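Local coordinates for putative immunoglobulin-blocking virulence protein (Mycoplasma mycoides subsp. capri, PDB 7ADK) that probably acts as a virulence factor that binds host immunoglobulins and blocks their recognition of antigen, at residues A[248-251]-A[252-256]; A[578-581]-A[582-585]. All coordinates share one frame; numbering follows the deposited sequence.

Interaction 1 (A[248-251]-A[252-256]); sequences RYKK and MLDSN
The carbonyl of Y249 takes two backbone donors from opposite faces of its plane, M252 N and L253 N, each 2.9 Å from Y249 O, while one residue on D254 N meets K250 O in a nearly straight bond (N-H...O 172°). On a partly exposed side K250 and D254, one turn apart, form a salt bridge of 2.8 Å between K250 NZ and D254 OD2, which offers its syn lone pair. The lysine chain runs extended as far as CE and then bends at its last torsion (chi4 -75°), turning the ammonium back to the carboxylate. This i to i+4 pair sits at the C-terminal end of helix 247-253: D254 is the first residue to leave helical geometry, and the lysine probably offsets an acidic group that the helix end would otherwise disfavour. The turn after it is tied by N256, whose ND2 lies 2.8 Å from D254 O, in the plane of that carbonyl. On the buried side L253 straddles Y249 CB, with L253 CD1 4.1 Å from Y249 CB. The Y249 ring leads away, its OH bonding to L205 O and N208 ND2, and L253 packs on Y284 and L287 of helix 280-288.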
ATOM      1  N   ARG A 248      30.108  -6.613  26.231  1.00 70.05           N
ATOM      2  CA  ARG A 248      30.631  -5.778  27.317  1.00 70.05           C
ATOM      3  C   ARG A 248      31.924  -6.306  27.935  1.00 70.05           C
ATOM      4  O   ARG A 248      32.672  -5.555  28.546  1.00 70.05           O
ATOM      5  CB  ARG A 248      29.574  -5.649  28.407  1.00 70.05           C
ATOM      6  CG  ARG A 248      28.238  -5.087  27.916  1.00 70.05           C
ATOM      7  CD  ARG A 248      27.239  -5.009  29.061  1.00 70.05           C
ATOM      8  NE  ARG A 248      27.691  -4.069  30.086  1.00 70.05           N
ATOM      9  CZ  ARG A 248      27.094  -3.786  31.216  1.00 70.05           C
ATOM     10  NH1 ARG A 248      26.030  -4.389  31.617  1.00 70.05           N
ATOM     11  NH2 ARG A 248      27.575  -2.846  31.944  1.00 70.05           N
ATOM     12  N   TYR A 249      32.189  -7.594  27.764  1.00 74.23           N
ATOM     13  CA  TYR A 249      33.431  -8.263  28.151  1.00 74.23           C
ATOM     14  C   TYR A 249      34.334  -8.574  26.951  1.00 74.23           C
ATOM     15  O   TYR A 249      35.545  -8.633  27.113  1.00 74.23           O
ATOM     16  CB  TYR A 249      33.096  -9.550  28.913  1.00 74.23           C
ATOM     17  CG  TYR A 249      31.983  -9.435  29.933  1.00 74.23           C
ATOM     18  CD1 TYR A 249      32.250  -9.031  31.254  1.00 74.23           C
ATOM     19  CD2 TYR A 249      30.664  -9.710  29.537  1.00 74.23           C
ATOM     20  CE1 TYR A 249      31.189  -8.870  32.163  1.00 74.23           C
ATOM     21  CE2 TYR A 249      29.606  -9.558  30.445  1.00 74.23           C
ATOM     22  CZ  TYR A 249      29.864  -9.118  31.753  1.00 74.23           C
ATOM     23  OH  TYR A 249      28.833  -8.944  32.608  1.00 74.23           O
ATOM     24  N   LYS A 250      33.772  -8.772  25.750  1.00 80.33           N
ATOM     25  CA  LYS A 250      34.406  -9.432  24.586  1.00 80.33           C
ATOM     26  C   LYS A 250      35.763  -8.857  24.172  1.00 80.33           C
ATOM     27  O   LYS A 250      36.691  -9.609  23.913  1.00 80.33           O
ATOM     28  CB  LYS A 250      33.434  -9.425  23.399  1.00 80.33           C
ATOM     29  CG  LYS A 250      33.834 -10.372  22.290  1.00 80.33           C
ATOM     30  CD  LYS A 250      33.134 -10.213  20.993  1.00 80.33           C
ATOM     31  CE  LYS A 250      33.517 -11.226  19.919  1.00 80.33           C
ATOM     32  NZ  LYS A 250      34.832 -10.966  19.311  1.00 80.33           N
ATOM     33  N   LYS A 251      35.911  -7.532  24.206  1.00 84.22           N
ATOM     34  CA  LYS A 251      37.171  -6.813  23.923  1.00 84.22           C
ATOM     35  C   LYS A 251      38.325  -7.176  24.871  1.00 84.22           C
ATOM     36  O   LYS A 251      39.473  -7.143  24.455  1.00 84.22           O
ATOM     37  CB  LYS A 251      36.910  -5.297  23.955  1.00 84.22           C
ATOM     38  CG  LYS A 251      35.953  -4.833  22.847  1.00 84.22           C
ATOM     39  CD  LYS A 251      35.794  -3.310  22.838  1.00 84.22           C
ATOM     40  CE  LYS A 251      34.750  -2.901  21.801  1.00 84.22           C
ATOM     41  NZ  LYS A 251      34.597  -1.431  21.686  1.00 84.22           N
ATOM     42  N   MET A 252      38.024  -7.552  26.112  1.00 89.35           N
ATOM     43  CA  MET A 252      38.945  -8.197  27.057  1.00 89.35           C
ATOM     44  C   MET A 252      38.987  -9.725  26.873  1.00 89.35           C
ATOM     45  O   MET A 252      40.047 -10.332  26.932  1.00 89.35           O
ATOM     46  CB  MET A 252      38.536  -7.776  28.480  1.00 89.35           C
ATOM     47  CG  MET A 252      39.157  -8.579  29.628  1.00 89.35           C
ATOM     48  SD  MET A 252      40.952  -8.743  29.634  1.00 89.35           S
ATOM     49  CE  MET A 252      41.450  -7.024  29.726  1.00 89.35           C
ATOM     50  N   LEU A 253      37.828 -10.341  26.638  1.00 87.10           N
ATOM     51  CA  LEU A 253      37.593 -11.788  26.638  1.00 87.10           C
ATOM     52  C   LEU A 253      38.348 -12.519  25.523  1.00 87.10           C
ATOM     53  O   LEU A 253      38.811 -13.633  25.731  1.00 87.10           O
ATOM     54  CB  LEU A 253      36.073 -11.998  26.501  1.00 87.10           C
ATOM     55  CG  LEU A 253      35.449 -13.071  27.383  1.00 87.10           C
ATOM     56  CD1 LEU A 253      35.624 -12.722  28.852  1.00 87.10           C
ATOM     57  CD2 LEU A 253      33.950 -13.155  27.084  1.00 87.10           C
ATOM     58  N   ASP A 254      38.491 -11.897  24.354  1.00 91.82           N
ATOM     59  CA  ASP A 254      39.407 -12.365  23.310  1.00 91.82           C
ATOM     60  C   ASP A 254      40.852 -12.161  23.783  1.00 91.82           C
ATOM     61  O   ASP A 254      41.285 -11.023  23.942  1.00 91.82           O
ATOM     62  CB  ASP A 254      39.139 -11.631  21.992  1.00 91.82           C
ATOM     63  CG  ASP A 254      37.779 -11.953  21.379  1.00 91.82           C
ATOM     64  OD1 ASP A 254      37.262 -13.073  21.569  1.00 91.82           O
ATOM     65  OD2 ASP A 254      37.251 -11.101  20.632  1.00 91.82           O
ATOM     66  N   SER A 255      41.584 -13.258  24.021  1.00 98.28           N
ATOM     67  CA  SER A 255      42.752 -13.313  24.909  1.00 98.28           C
ATOM     68  C   SER A 255      43.766 -12.179  24.767  1.00 98.28           C
ATOM     69  O   SER A 255      44.194 -11.608  25.771  1.00 98.28           O
ATOM     70  CB  SER A 255      43.450 -14.654  24.699  1.00 98.28           C
ATOM     71  OG  SER A 255      44.651 -14.740  25.409  1.00 98.28           O
ATOM     72  N   ASN A 256      44.171 -11.874  23.528  1.00 99.27           N
ATOM     73  CA  ASN A 256      45.088 -10.796  23.117  1.00 99.27           C
ATOM     74  C   ASN A 256      46.409 -10.671  23.921  1.00 99.27           C
ATOM     75  O   ASN A 256      47.047  -9.618  23.917  1.00 99.27           O
ATOM     76  CB  ASN A 256      44.304  -9.481  22.910  1.00 99.27           C
ATOM     77  CG  ASN A 256      44.043  -8.671  24.169  1.00 99.27           C
ATOM     78  OD1 ASN A 256      44.714  -7.689  24.445  1.00 99.27           O
ATOM     79  ND2 ASN A 256      43.027  -8.998  24.923  1.00 99.27           N
TER

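Interaction 2 (A[578-581]-A[582-585])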
ATOM      1  N   TYR A 578      11.659  30.957  14.389  1.00 63.18           N
ATOM      2  CA  TYR A 578      12.369  31.792  15.383  1.00 63.18           C
ATOM      3  C   TYR A 578      11.538  32.312  16.565  1.00 63.18           C
ATOM      4  O   TYR A 578      12.030  32.263  17.683  1.00 63.18           O
ATOM      5  CB  TYR A 578      13.051  32.993  14.720  1.00 63.18           C
ATOM      6  CG  TYR A 578      14.121  32.655  13.701  1.00 63.18           C
ATOM      7  CD1 TYR A 578      15.384  32.206  14.130  1.00 63.18           C
ATOM      8  CD2 TYR A 578      13.842  32.751  12.329  1.00 63.18           C
ATOM      9  CE1 TYR A 578      16.360  31.843  13.185  1.00 63.18           C
ATOM     10  CE2 TYR A 578      14.811  32.383  11.384  1.00 63.18           C
ATOM     11  CZ  TYR A 578      16.072  31.935  11.810  1.00 63.18           C
ATOM     12  OH  TYR A 578      16.985  31.583  10.877  1.00 63.18           O
ATOM     13  N   ALA A 579      10.319  32.812  16.374  1.00 61.31           N
ATOM     14  CA  ALA A 579       9.589  33.495  17.448  1.00 61.31           C
ATOM     15  C   ALA A 579       9.062  32.549  18.548  1.00 61.31           C
ATOM     16  O   ALA A 579       8.952  32.950  19.703  1.00 61.31           O
ATOM     17  CB  ALA A 579       8.459  34.324  16.847  1.00 61.31           C
ATOM     18  N   ARG A 580       8.757  31.290  18.220  1.00 60.55           N
ATOM     19  CA  ARG A 580       8.378  30.224  19.166  1.00 60.55           C
ATOM     20  C   ARG A 580       9.305  29.006  19.065  1.00 60.55           C
ATOM     21  O   ARG A 580       9.009  27.941  19.585  1.00 60.55           O
ATOM     22  CB  ARG A 580       6.893  29.862  19.004  1.00 60.55           C
ATOM     23  CG  ARG A 580       5.955  30.987  19.443  1.00 60.55           C
ATOM     24  CD  ARG A 580       4.480  30.705  19.153  1.00 60.55           C
ATOM     25  NE  ARG A 580       3.901  29.753  20.104  1.00 60.55           N
ATOM     26  CZ  ARG A 580       2.690  29.231  20.070  1.00 60.55           C
ATOM     27  NH1 ARG A 580       2.318  28.421  20.999  1.00 60.55           N
ATOM     28  NH2 ARG A 580       1.813  29.500  19.148  1.00 60.55           N
ATOM     29  N   ASN A 581      10.457  29.128  18.407  1.00 61.86           N
ATOM     30  CA  ASN A 581      11.330  28.001  18.095  1.00 61.86           C
ATOM     31  C   ASN A 581      11.874  27.277  19.336  1.00 61.86           C
ATOM     32  O   ASN A 581      12.185  26.096  19.257  1.00 61.86           O
ATOM     33  CB  ASN A 581      12.466  28.506  17.201  1.00 61.86           C
ATOM     34  CG  ASN A 581      13.490  27.449  16.844  1.00 61.86           C
ATOM     35  OD1 ASN A 581      13.348  26.687  15.910  1.00 61.86           O
ATOM     36  ND2 ASN A 581      14.584  27.391  17.553  1.00 61.86           N
ATOM     37  N   ASN A 582      12.046  27.930  20.481  1.00 63.30           N
ATOM     38  CA  ASN A 582      12.586  27.243  21.653  1.00 63.30           C
ATOM     39  C   ASN A 582      11.613  26.211  22.261  1.00 63.30           C
ATOM     40  O   ASN A 582      12.028  25.394  23.073  1.00 63.30           O
ATOM     41  CB  ASN A 582      13.121  28.276  22.651  1.00 63.30           C
ATOM     42  CG  ASN A 582      12.050  29.008  23.410  1.00 63.30           C
ATOM     43  OD1 ASN A 582      11.063  29.464  22.857  1.00 63.30           O
ATOM     44  ND2 ASN A 582      12.215  29.123  24.694  1.00 63.30           N
ATOM     45  N   GLU A 583      10.344  26.203  21.860  1.00 63.58           N
ATOM     46  CA  GLU A 583       9.344  25.210  22.257  1.00 63.58           C
ATOM     47  C   GLU A 583       9.474  23.900  21.460  1.00 63.58           C
ATOM     48  O   GLU A 583       9.696  23.955  20.254  1.00 63.58           O
ATOM     49  CB  GLU A 583       7.921  25.726  22.015  1.00 63.58           C
ATOM     50  CG  GLU A 583       7.583  27.087  22.628  1.00 63.58           C
ATOM     51  CD  GLU A 583       6.169  27.560  22.256  1.00 63.58           C
ATOM     52  OE1 GLU A 583       5.269  26.705  22.097  1.00 63.58           O
ATOM     53  OE2 GLU A 583       5.934  28.779  22.156  1.00 63.58           O
ATOM     54  N   PRO A 584       9.238  22.715  22.055  1.00 59.00           N
ATOM     55  CA  PRO A 584       9.437  21.436  21.372  1.00 59.00           C
ATOM     56  C   PRO A 584       8.580  21.175  20.128  1.00 59.00           C
ATOM     57  O   PRO A 584       9.027  20.508  19.205  1.00 59.00           O
ATOM     58  CB  PRO A 584       9.132  20.377  22.418  1.00 59.00           C
ATOM     59  CG  PRO A 584       9.342  21.068  23.753  1.00 59.00           C
ATOM     60  CD  PRO A 584       8.952  22.507  23.465  1.00 59.00           C
ATOM     61  N   PHE A 585       7.343  21.669  20.067  1.00 53.69           N
ATOM     62  CA  PHE A 585       6.447  21.405  18.927  1.00 53.69           C
ATOM     63  C   PHE A 585       6.937  22.074  17.643  1.00 53.69           C
ATOM     64  O   PHE A 585       6.870  21.509  16.554  1.00 53.69           O
ATOM     65  CB  PHE A 585       5.014  21.854  19.245  1.00 53.69           C
ATOM     66  CG  PHE A 585       4.016  21.513  18.153  1.00 53.69           C
ATOM     67  CD1 PHE A 585       3.714  22.440  17.141  1.00 53.69           C
ATOM     68  CD2 PHE A 585       3.430  20.237  18.114  1.00 53.69           C
ATOM     69  CE1 PHE A 585       2.834  22.095  16.111  1.00 53.69           C
ATOM     70  CE2 PHE A 585       2.549  19.897  17.082  1.00 53.69           C
ATOM     71  CZ  PHE A 585       2.248  20.826  16.081  1.00 53.69           C
TER
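R580 presents the edge of its guanidinium to E583: the carboxylate oxygen OE2 lies in the guanidinium plane, and the carboxylate itself is twisted 50° from that plane, so the two flat groups do not pair side by side. The motif behind this meeting is a type I beta turn from R580 to E583, which directly follows helix 567-579 and starts the return toward strand 608-610. The helix links strands 553-555 and 608-610, neighbours in a parallel five-stranded sheet, and so belongs to a beta-alpha-beta crossover.

The salt bridge is carried by a single oxygen. R580 NE points at E583 OE2 over 3.0 Å, and the N-H...O angle is almost straight at 170°. The oxygen is met on its syn side, although the donor sits somewhat out of the carboxylate plane. E583 OE1 is left 3.6 Å from R580 NH1, which makes the grip one-pronged. A bend at the third torsion of R580 (chi3 76°) brings NE round to the acid, while E583 reaches over with its chain extended beyond CG. E583 OE2 also lies against the aliphatic part of the arginine, 3.5 Å from R580 CB.

The other guanidinium nitrogens are engaged elsewhere: NH2 bonds to L522 O, and NH1 makes a weak bond to T525 O. The pair is buried, so the opposite charges probably matter to each other more than they would in water. At the turn's corner N582 ND2 bonds to D597 OD1 and Y167 O, the latter tying the loop to chain remote in sequence.

The turn is closed by the backbone hydrogen bond from E583 N to R580 O, 3.2 Å long.

How the interactions relate
Both interactions show a charged pair close in sequence where a helix gives way to a loop: interaction 1 bridges residues four apart within the last turn and just beyond it, interaction 2 residues three apart in the turn that follows. They come in series along the chain, with centres 47 Å apart and nearest atoms about 31 Å apart, and do not touch. The centre of interaction 1 lies 37 Å from the chain's centre. There helix 280-288 and strand 318-320 pack against helix 247-253. Interaction 2 begins in the last residues of helix 567-579, which joins two strands of the parallel sheet, and its centre is 13 Å from that of the chain. They share no helix or sheet, and each is a local feature of its own region.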